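Local coordinates for protein antigen 43 (Escherichia coli, PDB 4KH3) that self-associates to clump bacterial cells, serving as the adhesive alpha domain of an AIDA-type autotransporter linked to aggregation and biofilms, at residues 276-281 with 290-295; 120-125 with 139-144; 6-11 with 23-28; 206-211 with 225-230. All coordinates share one frame; numbering follows the deposited sequence.

Overall arrangement
From the N terminus, interaction 3 closes the first loop, pairing 6-11 with 23-28. Interaction 2 (120-125 with 139-144), interaction 4 (206-211 with 225-230) and interaction 1 (276-281 with 290-295) follow in series; no loop nests in or crosses another. Their centres advance along an elongated parallel beta-helix, with steps of about 31, 19 and 20 Å. Interactions 3 and 4 join successive rungs on the same long run of parallel strands. Interaction 2 does so where a different run, including strands 120-121 and 139-140, gives way to a turn and a loop. Interaction 1 differs: it ties a hairpin turn to the chain where antiparallel strands 273-278, 281-286 and 289-291 interrupt the regular coiling.

Interaction 1 (276-281 with 290-295); sequences GTNRLG and ADNVVL
An Asx turn headed by Asn278, set in the type I turn Asn278-Gly281 of a tight beta hairpin, meets the bend at Asn292 and the start of strand 294-295. Asn278 OD1 accepts from the backbone N of Leu280 at 2.8 Å, while the other branch of the same amide reaches across the contact. Its ND2 donates to the backbone O of Asn292 at 2.8 Å, with an N-H...O angle of 160° and the acceptor in the amide plane. ND2 also donates to a water, which accepts in turn from the backbone N of Val294, so both amide branches are held and the rotation of the group is fixed. Val294 CG2 packs 3.6 Å from Asn278 ND2 and 3.7 Å from Leu280 CD1, the leucine coming in at about a right angle. The other methyl of Val294, CG1, sits over one face of the Arg279 guanidinium near the rim, 4.0 Å from Arg279 NH2; that group is salt-bridged to Asp315 and Glu296. In the conformer given, one of two, Asn292 ND2 bonds to Ala282 O and weakly to Leu280 O. The hairpin joins strand 273-278 to 281-286, whose Phe283 touches the side chains of both Asn278 and Asn292. Beyond the bend, strand 294-295 runs parallel to 313-314, back in the regular beta-helix.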
loop_
_atom_site.group_PDB
_atom_site.type_symbol
_atom_site.label_atom_id
_atom_site.label_comp_id
_atom_site.label_asym_id
_atom_site.label_seq_id
_atom_site.Cartn_x
_atom_site.Cartn_y
_atom_site.Cartn_z
ATOM N N GLY A 276 -17.613 7.904 4.701
ATOM C CA GLY A 276 -17.642 8.924 3.670
ATOM C C GLY A 276 -18.679 8.698 2.592
ATOM O O GLY A 276 -19.770 8.182 2.849
ATOM N N THR A 277 -18.339 9.092 1.373
ATOM C CA THR A 277 -19.200 8.861 0.216
ATOM C C THR A 277 -18.398 8.286 -0.925
ATOM O O THR A 277 -17.246 8.647 -1.134
ATOM C CB THR A 277 -19.851 10.161 -0.289
ATOM O OG1 THR A 277 -18.843 11.181 -0.390
ATOM C CG2 THR A 277 -20.932 10.615 0.670
ATOM N N ASN A 278 -19.002 7.383 -1.671
ATOM C CA ASN A 278 -18.380 6.939 -2.901
ATOM C C ASN A 278 -19.354 7.222 -4.024
ATOM O O ASN A 278 -20.333 7.951 -3.826
ATOM C CB ASN A 278 -17.980 5.461 -2.834
ATOM C CG ASN A 278 -19.113 4.563 -2.370
ATOM O OD1 ASN A 278 -20.263 4.705 -2.803
ATOM N ND2 ASN A 278 -18.789 3.617 -1.487
ATOM N N ARG A 279 -19.110 6.634 -5.188
ATOM C CA ARG A 279 -19.943 6.908 -6.350
ATOM C C ARG A 279 -21.339 6.298 -6.209
ATOM O O ARG A 279 -22.192 6.493 -7.065
ATOM C CB ARG A 279 -19.261 6.416 -7.629
ATOM C CG ARG A 279 -19.007 4.915 -7.695
ATOM C CD ARG A 279 -18.595 4.537 -9.108
ATOM N NE ARG A 279 -17.997 3.213 -9.218
ATOM C CZ ARG A 279 -18.692 2.088 -9.367
ATOM N NH1 ARG A 279 -20.019 2.121 -9.400
ATOM N NH2 ARG A 279 -18.059 0.923 -9.469
ATOM N N LEU A 280 -21.570 5.570 -5.123
ATOM C CA LEU A 280 -22.875 4.977 -4.883
ATOM C C LEU A 280 -23.560 5.595 -3.676
ATOM O O LEU A 280 -24.653 5.180 -3.303
ATOM C CB LEU A 280 -22.758 3.464 -4.699
ATOM C CG LEU A 280 -22.381 2.677 -5.954
ATOM C CD1 LEU A 280 -22.600 1.179 -5.752
ATOM C CD2 LEU A 280 -23.177 3.184 -7.154
ATOM N N GLY A 281 -22.920 6.583 -3.061
ATOM C CA GLY A 281 -23.522 7.281 -1.934
ATOM C C GLY A 281 -22.742 7.081 -0.652
ATOM O O GLY A 281 -21.562 6.718 -0.675
ATOM N N ALA A 290 -19.658 -3.050 7.950
ATOM C CA ALA A 290 -19.478 -2.308 6.700
ATOM C C ALA A 290 -20.785 -2.180 5.918
ATOM O O ALA A 290 -21.598 -3.105 5.895
ATOM C CB ALA A 290 -18.400 -2.976 5.827
ATOM N N ASP A 291 -20.991 -1.037 5.277
ATOM C CA ASP A 291 -22.149 -0.864 4.408
ATOM C C ASP A 291 -21.823 0.030 3.206
ATOM O O ASP A 291 -21.258 1.116 3.370
ATOM C CB ASP A 291 -23.343 -0.299 5.191
ATOM C CG ASP A 291 -24.593 -0.147 4.328
ATOM O OD1 ASP A 291 -24.828 -0.991 3.439
ATOM O OD2 ASP A 291 -25.345 0.824 4.534
ATOM N N ASN A 292 -22.188 -0.444 2.014
ATOM C CA ASN A 292 -22.029 0.287 0.751
ATOM C C ASN A 292 -20.574 0.541 0.354
ATOM O O ASN A 292 -20.258 1.511 -0.335
ATOM C CB ASN A 292 -22.841 1.591 0.738
ATOM C CG ASN A 292 -22.981 2.182 -0.661
ATOM O OD1 ASN A 292 -23.014 1.451 -1.658
ATOM N ND2 ASN A 292 -23.042 3.508 -0.741
ATOM N N VAL A 293 -19.686 -0.339 0.790
ATOM C CA VAL A 293 -18.303 -0.258 0.378
ATOM C C VAL A 293 -18.205 -0.581 -1.122
ATOM O O VAL A 293 -18.776 -1.559 -1.603
ATOM C CB VAL A 293 -17.403 -1.171 1.238
ATOM C CG1 VAL A 293 -16.039 -1.316 0.612
ATOM C CG2 VAL A 293 -17.290 -0.607 2.662
ATOM N N VAL A 294 -17.521 0.281 -1.869
ATOM C CA VAL A 294 -17.284 0.026 -3.283
ATOM C C VAL A 294 -15.807 -0.281 -3.454
ATOM O O VAL A 294 -14.945 0.472 -2.982
ATOM C CB VAL A 294 -17.699 1.231 -4.155
ATOM C CG1 VAL A 294 -17.112 1.120 -5.578
ATOM C CG2 VAL A 294 -19.214 1.351 -4.195
ATOM N N LEU A 295 -15.528 -1.397 -4.117
ATOM C CA LEU A 295 -14.182 -1.926 -4.223
ATOM C C LEU A 295 -13.755 -2.091 -5.667
ATOM O O LEU A 295 -14.247 -2.971 -6.359
ATOM C CB LEU A 295 -14.119 -3.295 -3.552
ATOM C CG LEU A 295 -14.415 -3.356 -2.057
ATOM C CD1 LEU A 295 -14.503 -4.826 -1.626
ATOM C CD2 LEU A 295 -13.350 -2.618 -1.278
HETATM O O HOH W 1 -16.343 2.693 -0.293
#

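Interaction 2 (120-125 with 139-144); sequences IINQDG and IVNTGA
Thr142 packs against the turn Asn122-Gly125, with CG2 lying 3.7 Å from the CG2 methyl of Ile121, whose side chain it meets at about a right angle. OG1 is anti to the backbone N (chi1 -167°), which directs it at the turn, and it accepts from the backbone N of Asp124 at 2.8 Å in an almost straight bond (172°). The same oxygen is hydrogen-bonded to Glu145. A water accepts from Gln123 N and donates to Asn141 O, bridging the two segments where the direct backbone pairing has ended. Before that point strands 120-121 and 139-140 pair in parallel, with Ile121 N donating to Ile139 O and Asn141 N to Ile121 O. Ile120 and Ile139 lie side by side, CG1 of Ile120 being 3.9 Å from Ile139 CB; on the other face Ile121 CD1 meets Val140 CG2 at 4.2 Å. Asn122 and Asn141 also point the same way, their amides nearly coplanar (11° apart), and Asn141 ND2 donates to Asn122 OD1 at 3.0 Å, close to the direction of the C=O bond. Ile120 CG2 touches the same ND2 group. Asn141 OD1 is bonded to Asn169 ND2 and Asn122 ND2 to Asp103, so the pair is one step of an asparagine ladder of the kind known from parallel beta-helices. Each amide both gives and accepts, and the carboxylate of Asp103, accepting from Asn122 ND2, would probably polarise that amide and strengthen the bond its OD1 accepts.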
loop_
_atom_site.group_PDB
_atom_site.type_symbol
_atom_site.label_atom_id
_atom_site.label_comp_id
_atom_site.label_asym_id
_atom_site.label_seq_id
_atom_site.Cartn_x
_atom_site.Cartn_y
_atom_site.Cartn_z
ATOM N N ILE A 120 16.841 23.399 -0.438
ATOM C CA ILE A 120 16.794 22.174 -1.223
ATOM C C ILE A 120 17.664 21.155 -0.503
ATOM O O ILE A 120 18.818 21.431 -0.168
ATOM C CB ILE A 120 17.278 22.380 -2.662
ATOM C CG1 ILE A 120 16.344 23.336 -3.401
ATOM C CG2 ILE A 120 17.315 21.058 -3.420
ATOM C CD1 ILE A 120 16.527 23.293 -4.883
ATOM N N ILE A 121 17.090 19.995 -0.220
ATOM C CA ILE A 121 17.796 18.972 0.520
ATOM C C ILE A 121 18.178 17.840 -0.422
ATOM O O ILE A 121 17.328 17.043 -0.830
ATOM C CB ILE A 121 16.939 18.410 1.648
ATOM C CG1 ILE A 121 16.221 19.540 2.407
ATOM C CG2 ILE A 121 17.801 17.580 2.593
ATOM C CD1 ILE A 121 15.264 19.036 3.506
ATOM N N ASN A 122 19.459 17.781 -0.770
ATOM C CA ASN A 122 19.950 16.752 -1.676
ATOM C C ASN A 122 20.741 15.705 -0.926
ATOM O O ASN A 122 21.196 15.956 0.188
ATOM C CB ASN A 122 20.836 17.379 -2.755
ATOM C CG ASN A 122 20.060 18.298 -3.675
ATOM O OD1 ASN A 122 18.961 17.969 -4.109
ATOM N ND2 ASN A 122 20.616 19.470 -3.954
ATOM N N GLN A 123 20.876 14.533 -1.544
ATOM C CA GLN A 123 21.866 13.521 -1.163
ATOM C C GLN A 123 22.248 13.498 0.321
ATOM O O GLN A 123 23.318 13.973 0.694
ATOM C CB GLN A 123 23.131 13.704 -2.013
ATOM C CG GLN A 123 24.097 12.531 -1.941
ATOM C CD GLN A 123 23.411 11.218 -2.231
ATOM O OE1 GLN A 123 23.161 10.879 -3.390
ATOM N NE2 GLN A 123 23.076 10.479 -1.177
ATOM N N ASP A 124 21.355 12.972 1.157
ATOM C CA ASP A 124 21.612 12.806 2.591
ATOM C C ASP A 124 21.731 14.085 3.419
ATOM O O ASP A 124 22.040 14.027 4.613
ATOM C CB ASP A 124 22.803 11.873 2.846
ATOM C CG ASP A 124 22.508 10.453 2.434
ATOM O OD1 ASP A 124 21.602 9.855 3.046
ATOM O OD2 ASP A 124 23.161 9.948 1.491
ATOM N N GLY A 125 21.457 15.230 2.804
ATOM C CA GLY A 125 21.260 16.448 3.561
ATOM C C GLY A 125 20.157 16.257 4.592
ATOM O O GLY A 125 19.350 15.324 4.521
ATOM N N ILE A 139 12.282 21.906 -0.793
ATOM C CA ILE A 139 12.330 20.856 -1.802
ATOM C C ILE A 139 13.132 19.703 -1.213
ATOM O O ILE A 139 14.314 19.858 -0.900
ATOM C CB ILE A 139 13.033 21.351 -3.074
ATOM C CG1 ILE A 139 12.468 22.711 -3.496
ATOM C CG2 ILE A 139 12.932 20.327 -4.187
ATOM C CD1 ILE A 139 10.985 22.694 -3.811
ATOM N N VAL A 140 12.485 18.557 -1.044
ATOM C CA VAL A 140 13.092 17.418 -0.372
ATOM C C VAL A 140 13.422 16.301 -1.366
ATOM O O VAL A 140 12.520 15.630 -1.886
ATOM C CB VAL A 140 12.147 16.896 0.721
ATOM C CG1 VAL A 140 12.845 15.822 1.578
ATOM C CG2 VAL A 140 11.667 18.071 1.586
ATOM N N ASN A 141 14.716 16.095 -1.609
ATOM C CA ASN A 141 15.188 15.193 -2.664
ATOM C C ASN A 141 15.875 13.935 -2.133
ATOM O O ASN A 141 16.463 13.161 -2.892
ATOM C CB ASN A 141 16.125 15.939 -3.631
ATOM C CG ASN A 141 15.383 16.939 -4.490
ATOM O OD1 ASN A 141 14.202 16.751 -4.771
ATOM N ND2 ASN A 141 16.062 18.015 -4.906
ATOM N N THR A 142 15.775 13.719 -0.831
ATOM C CA THR A 142 16.557 12.680 -0.210
ATOM C C THR A 142 15.908 12.285 1.098
ATOM O O THR A 142 15.051 13.016 1.611
ATOM C CB THR A 142 17.986 13.189 0.061
ATOM O OG1 THR A 142 18.845 12.094 0.386
ATOM C CG2 THR A 142 17.985 14.199 1.198
ATOM N N GLY A 143 16.321 11.131 1.625
ATOM C CA GLY A 143 15.829 10.641 2.896
ATOM C C GLY A 143 14.969 9.385 2.805
ATOM O O GLY A 143 14.722 8.737 3.818
ATOM N N ALA A 144 14.502 9.036 1.611
ATOM C CA ALA A 144 13.668 7.838 1.452
ATOM C C ALA A 144 14.391 6.676 0.780
ATOM O O ALA A 144 13.787 5.617 0.571
ATOM C CB ALA A 144 12.374 8.160 0.685
HETATM O O HOH W 2 19.402 13.687 -3.861
#

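Interaction 3 (6-11 with 23-28); sequences IVVHPG and DNQFVS
Val7 and Phe26 stand on one face of the paired strands and Val8 and Val27 on the other, each pair in matching register. The phenyl ring approaches Val7 obliquely, its CD2 4.5 Å from CG2, so the touch is loose; with CG anti to the carbonyl carbon (chi1 -58°) the ring also passes 4.0 Å, at CD2, from Ile6 O. Val8 and Val27 share the same first torsion, and Val8 CB lies 4.1 Å from Val27 CG1. At the far end Ser28 turns its CB toward the proline ring, 3.6 Å from Pro10 CD. The strands run nearly parallel, 11° apart. Phe26 N donates to Ile6 O, Val8 N to Phe26 O at 2.9 Å, and Ser28 N to Val8 O at 2.7 Å, whereas the bond from Ile6 N to Asn24 O is weak. Strand 5-8 is the outermost of its run, at the N-terminal end of the beta-helix, and strand 24-27 separates it from 52-55. There Trp54 stacks on Phe26 and Gln53 bonds to Gln25, while Val14 of strand 13-15 touches Val8 and Gln25 from an adjoining face of the first coil.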
loop_
_atom_site.group_PDB
_atom_site.type_symbol
_atom_site.label_atom_id
_atom_site.label_comp_id
_atom_site.label_asym_id
_atom_site.label_seq_id
_atom_site.Cartn_x
_atom_site.Cartn_y
_atom_site.Cartn_z
ATOM N N ILE A 6 37.689 38.328 12.867
ATOM C CA ILE A 6 37.285 39.332 11.884
ATOM C C ILE A 6 35.915 39.906 12.234
ATOM O O ILE A 6 34.984 39.172 12.569
ATOM C CB ILE A 6 37.240 38.761 10.445
ATOM C CG1 ILE A 6 38.501 37.953 10.136
ATOM C CG2 ILE A 6 37.078 39.879 9.416
ATOM C CD1 ILE A 6 38.507 37.352 8.732
ATOM N N VAL A 7 35.801 41.227 12.175
ATOM C CA VAL A 7 34.525 41.883 12.404
ATOM C C VAL A 7 34.123 42.644 11.152
ATOM O O VAL A 7 34.938 43.359 10.560
ATOM C CB VAL A 7 34.584 42.857 13.593
ATOM C CG1 VAL A 7 33.258 43.586 13.743
ATOM C CG2 VAL A 7 34.928 42.121 14.874
ATOM N N VAL A 8 32.876 42.463 10.727
ATOM C CA VAL A 8 32.352 43.205 9.590
ATOM C C VAL A 8 31.244 44.104 10.100
ATOM O O VAL A 8 30.194 43.624 10.531
ATOM C CB VAL A 8 31.798 42.281 8.499
ATOM C CG1 VAL A 8 31.517 43.074 7.232
ATOM C CG2 VAL A 8 32.769 41.150 8.225
ATOM N N HIS A 9 31.494 45.408 10.053
ATOM C CA HIS A 9 30.594 46.404 10.630
ATOM C C HIS A 9 29.439 46.702 9.686
ATOM O O HIS A 9 29.523 46.417 8.485
ATOM C CB HIS A 9 31.366 47.701 10.915
ATOM C CG HIS A 9 32.506 47.529 11.868
ATOM N ND1 HIS A 9 33.759 47.106 11.469
ATOM C CD2 HIS A 9 32.583 47.723 13.211
ATOM C CE1 HIS A 9 34.556 47.044 12.523
ATOM N NE2 HIS A 9 33.868 47.411 13.588
ATOM N N PRO A 10 28.356 47.277 10.225
ATOM C CA PRO A 10 27.276 47.790 9.378
ATOM C C PRO A 10 27.860 48.698 8.311
ATOM O O PRO A 10 28.782 49.445 8.617
ATOM C CB PRO A 10 26.449 48.618 10.353
ATOM C CG PRO A 10 26.647 47.949 11.668
ATOM C CD PRO A 10 28.062 47.440 11.659
ATOM N N GLY A 11 27.353 48.617 7.085
ATOM C CA GLY A 11 27.848 49.444 5.995
ATOM C C GLY A 11 29.067 48.876 5.281
ATOM O O GLY A 11 29.465 49.356 4.217
ATOM N N ASP A 23 38.571 30.284 14.067
ATOM C CA ASP A 23 38.353 31.698 13.770
ATOM C C ASP A 23 36.861 32.013 13.819
ATOM O O ASP A 23 36.026 31.211 13.379
ATOM C CB ASP A 23 38.837 32.067 12.360
ATOM C CG ASP A 23 40.345 31.930 12.172
ATOM O OD1 ASP A 23 41.108 32.004 13.167
ATOM O OD2 ASP A 23 40.758 31.754 10.998
ATOM N N ASN A 24 36.527 33.186 14.337
ATOM C CA ASN A 24 35.171 33.688 14.247
ATOM C C ASN A 24 35.130 34.836 13.259
ATOM O O ASN A 24 36.062 35.628 13.194
ATOM C CB ASN A 24 34.680 34.189 15.604
ATOM C CG ASN A 24 34.732 33.131 16.666
ATOM O OD1 ASN A 24 33.840 32.287 16.767
ATOM N ND2 ASN A 24 35.773 33.177 17.487
ATOM N N GLN A 25 34.052 34.930 12.494
ATOM C CA GLN A 25 33.776 36.141 11.739
ATOM C C GLN A 25 32.425 36.641 12.193
ATOM O O GLN A 25 31.426 35.938 12.057
ATOM C CB GLN A 25 33.754 35.865 10.244
ATOM C CG GLN A 25 33.300 37.052 9.388
ATOM C CD GLN A 25 33.276 36.699 7.905
ATOM O OE1 GLN A 25 32.504 35.844 7.467
ATOM N NE2 GLN A 25 34.144 37.333 7.134
ATOM N N PHE A 26 32.397 37.838 12.765
ATOM C CA PHE A 26 31.154 38.409 13.258
ATOM C C PHE A 26 30.645 39.436 12.257
ATOM O O PHE A 26 31.250 40.493 12.065
ATOM C CB PHE A 26 31.355 39.056 14.630
ATOM C CG PHE A 26 31.880 38.119 15.673
ATOM C CD1 PHE A 26 31.033 37.213 16.303
ATOM C CD2 PHE A 26 33.221 38.158 16.052
ATOM C CE1 PHE A 26 31.512 36.343 17.290
ATOM C CE2 PHE A 26 33.716 37.297 17.034
ATOM C CZ PHE A 26 32.859 36.387 17.655
ATOM N N VAL A 27 29.529 39.122 11.612
ATOM C CA VAL A 27 29.059 39.940 10.504
ATOM C C VAL A 27 27.856 40.762 10.908
ATOM O O VAL A 27 26.793 40.217 11.215
ATOM C CB VAL A 27 28.681 39.084 9.297
ATOM C CG1 VAL A 27 28.394 39.966 8.099
ATOM C CG2 VAL A 27 29.784 38.086 8.996
ATOM N N SER A 28 28.042 42.077 10.919
ATOM C CA SER A 28 26.948 42.996 11.142
ATOM C C SER A 28 26.656 43.714 9.831
ATOM O O SER A 28 25.603 44.330 9.658
ATOM C CB SER A 28 27.299 43.992 12.250
ATOM O OG SER A 28 27.206 43.379 13.523
#

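Interaction 4 (206-211 with 225-230); sequences GGNQYV and DGWQVI
Tyr210 reaches across from its strand to Val229 and Trp227 of the next. From CB, the chi1 of -51° sets CG anti to the carbonyl carbon and carries the ring toward the neighbouring rung. Tyr210 CD1 comes first, 3.9 Å from Val229 CB. CE1 follows, reaching Val229 CG2 and, at 4.1 Å, Trp227 CZ3. At the tip Tyr210 OH lies 3.8 Å from Trp227 CZ3. The two rings form an offset edge-to-face pair, the edge of Tyr210 toward the face of the six-membered ring of Trp227, with centroids 5.9 Å apart and planes at 76°. Val229 CG2 lies over one face of the indole near its rim, so valine is wedged against both aromatics, and the side chain of Asn208 borders the indole at its edge. On the other face of the paired strands, Gln209 and Gln228 run side by side as extended chains. Gln228 NE2 donates to Gln209 OE1 at 2.8 Å, a weak bond because it is bent to 125°. These buried amides have other partners: Gln209 bonds to Gln193 and Thr220, and Gln228 to Thr239. Further along, Ile230 CD1 packs 3.6 Å from Val211 CG2. Backbone bonds alternate between the strands, from Trp227 N to Gly207 O through to Val211 N to Val229 O at 2.8 Å. Residues in register thus stack on adjacent parallel strands, unlike pairs (Asn208 with Trp227, Tyr210 with Val229) on one face, like pairs (Gln209 with Gln228, Val211 with Ile230) on the other, the rung-upon-rung stacking of a parallel beta-helix such as this probable adhesin stalk.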
loop_
_atom_site.group_PDB
_atom_site.type_symbol
_atom_site.label_atom_id
_atom_site.label_comp_id
_atom_site.label_asym_id
_atom_site.label_seq_id
_atom_site.Cartn_x
_atom_site.Cartn_y
_atom_site.Cartn_z
ATOM N N GLY A 206 1.221 10.600 -6.737
ATOM C CA GLY A 206 1.962 9.358 -6.863
ATOM C C GLY A 206 2.715 8.983 -5.593
ATOM O O GLY A 206 3.232 7.865 -5.460
ATOM N N GLY A 207 2.783 9.922 -4.652
ATOM C CA GLY A 207 3.553 9.722 -3.437
ATOM C C GLY A 207 2.799 9.042 -2.302
ATOM O O GLY A 207 1.613 8.703 -2.427
ATOM N N ASN A 208 3.496 8.854 -1.183
ATOM C CA ASN A 208 2.944 8.123 -0.046
ATOM C C ASN A 208 2.862 8.984 1.196
ATOM O O ASN A 208 3.752 9.799 1.460
ATOM C CB ASN A 208 3.806 6.901 0.269
ATOM C CG ASN A 208 3.889 5.922 -0.898
ATOM O OD1 ASN A 208 3.108 5.987 -1.848
ATOM N ND2 ASN A 208 4.822 4.997 -0.814
ATOM N N GLN A 209 1.791 8.803 1.957
ATOM C CA GLN A 209 1.693 9.404 3.273
ATOM C C GLN A 209 1.322 8.331 4.300
ATOM O O GLN A 209 0.315 7.623 4.148
ATOM C CB GLN A 209 0.665 10.527 3.282
ATOM C CG GLN A 209 0.437 11.100 4.665
ATOM C CD GLN A 209 -0.755 12.033 4.728
ATOM O OE1 GLN A 209 -1.905 11.612 4.568
ATOM N NE2 GLN A 209 -0.484 13.305 4.959
ATOM N N TYR A 210 2.158 8.205 5.328
ATOM C CA TYR A 210 1.952 7.234 6.395
ATOM C C TYR A 210 1.600 7.962 7.684
ATOM O O TYR A 210 2.400 8.719 8.239
ATOM C CB TYR A 210 3.201 6.385 6.626
ATOM C CG TYR A 210 3.761 5.748 5.382
ATOM C CD1 TYR A 210 3.271 4.544 4.917
ATOM C CD2 TYR A 210 4.808 6.334 4.693
ATOM C CE1 TYR A 210 3.793 3.945 3.789
ATOM C CE2 TYR A 210 5.345 5.745 3.562
ATOM C CZ TYR A 210 4.827 4.551 3.109
ATOM O OH TYR A 210 5.342 3.954 1.971
ATOM N N VAL A 211 0.385 7.729 8.151
ATOM C CA VAL A 211 -0.090 8.353 9.361
ATOM C C VAL A 211 0.038 7.345 10.482
ATOM O O VAL A 211 -0.664 6.327 10.510
ATOM C CB VAL A 211 -1.544 8.779 9.219
ATOM C CG1 VAL A 211 -2.001 9.488 10.487
ATOM C CG2 VAL A 211 -1.697 9.665 7.969
ATOM N N ASP A 225 -1.892 6.716 -8.406
ATOM C CA ASP A 225 -0.780 5.990 -7.785
ATOM C C ASP A 225 -0.407 6.480 -6.393
ATOM O O ASP A 225 0.522 5.948 -5.782
ATOM C CB ASP A 225 0.458 5.977 -8.692
ATOM C CG ASP A 225 0.209 5.245 -9.986
ATOM O OD1 ASP A 225 -0.485 4.204 -9.950
ATOM O OD2 ASP A 225 0.688 5.713 -11.036
ATOM N N GLY A 226 -1.120 7.495 -5.903
ATOM C CA GLY A 226 -0.950 7.947 -4.539
ATOM C C GLY A 226 -1.404 6.890 -3.540
ATOM O O GLY A 226 -2.250 6.046 -3.832
ATOM N N TRP A 227 -0.851 6.953 -2.344
ATOM C CA TRP A 227 -1.142 5.968 -1.329
ATOM C C TRP A 227 -1.171 6.639 0.048
ATOM O O TRP A 227 -0.135 7.100 0.539
ATOM C CB TRP A 227 -0.064 4.890 -1.381
ATOM C CG TRP A 227 -0.361 3.636 -0.584
ATOM C CD1 TRP A 227 -1.586 3.144 -0.248
ATOM C CD2 TRP A 227 0.602 2.729 -0.028
ATOM N NE1 TRP A 227 -1.449 1.987 0.483
ATOM C CE2 TRP A 227 -0.116 1.701 0.620
ATOM C CE3 TRP A 227 2.001 2.678 -0.028
ATOM C CZ2 TRP A 227 0.513 0.637 1.271
ATOM C CZ3 TRP A 227 2.634 1.614 0.619
ATOM C CH2 TRP A 227 1.887 0.609 1.257
ATOM N N GLN A 228 -2.353 6.730 0.656
ATOM C CA GLN A 228 -2.443 7.202 2.035
ATOM C C GLN A 228 -2.667 6.016 2.969
ATOM O O GLN A 228 -3.604 5.252 2.782
ATOM C CB GLN A 228 -3.561 8.232 2.218
ATOM C CG GLN A 228 -3.633 8.748 3.647
ATOM C CD GLN A 228 -4.757 9.723 3.876
ATOM O OE1 GLN A 228 -5.810 9.637 3.239
ATOM N NE2 GLN A 228 -4.549 10.658 4.803
ATOM N N VAL A 229 -1.797 5.858 3.963
ATOM C CA VAL A 229 -1.865 4.706 4.856
ATOM C C VAL A 229 -2.148 5.173 6.265
ATOM O O VAL A 229 -1.371 5.947 6.837
ATOM C CB VAL A 229 -0.551 3.900 4.865
ATOM C CG1 VAL A 229 -0.635 2.762 5.871
ATOM C CG2 VAL A 229 -0.251 3.361 3.487
ATOM N N ILE A 230 -3.268 4.720 6.824
ATOM C CA ILE A 230 -3.599 5.046 8.205
ATOM C C ILE A 230 -3.322 3.848 9.102
ATOM O O ILE A 230 -4.054 2.853 9.079
ATOM C CB ILE A 230 -5.055 5.480 8.345
ATOM C CG1 ILE A 230 -5.421 6.471 7.229
ATOM C CG2 ILE A 230 -5.274 6.124 9.691
ATOM C CD1 ILE A 230 -4.611 7.740 7.277
#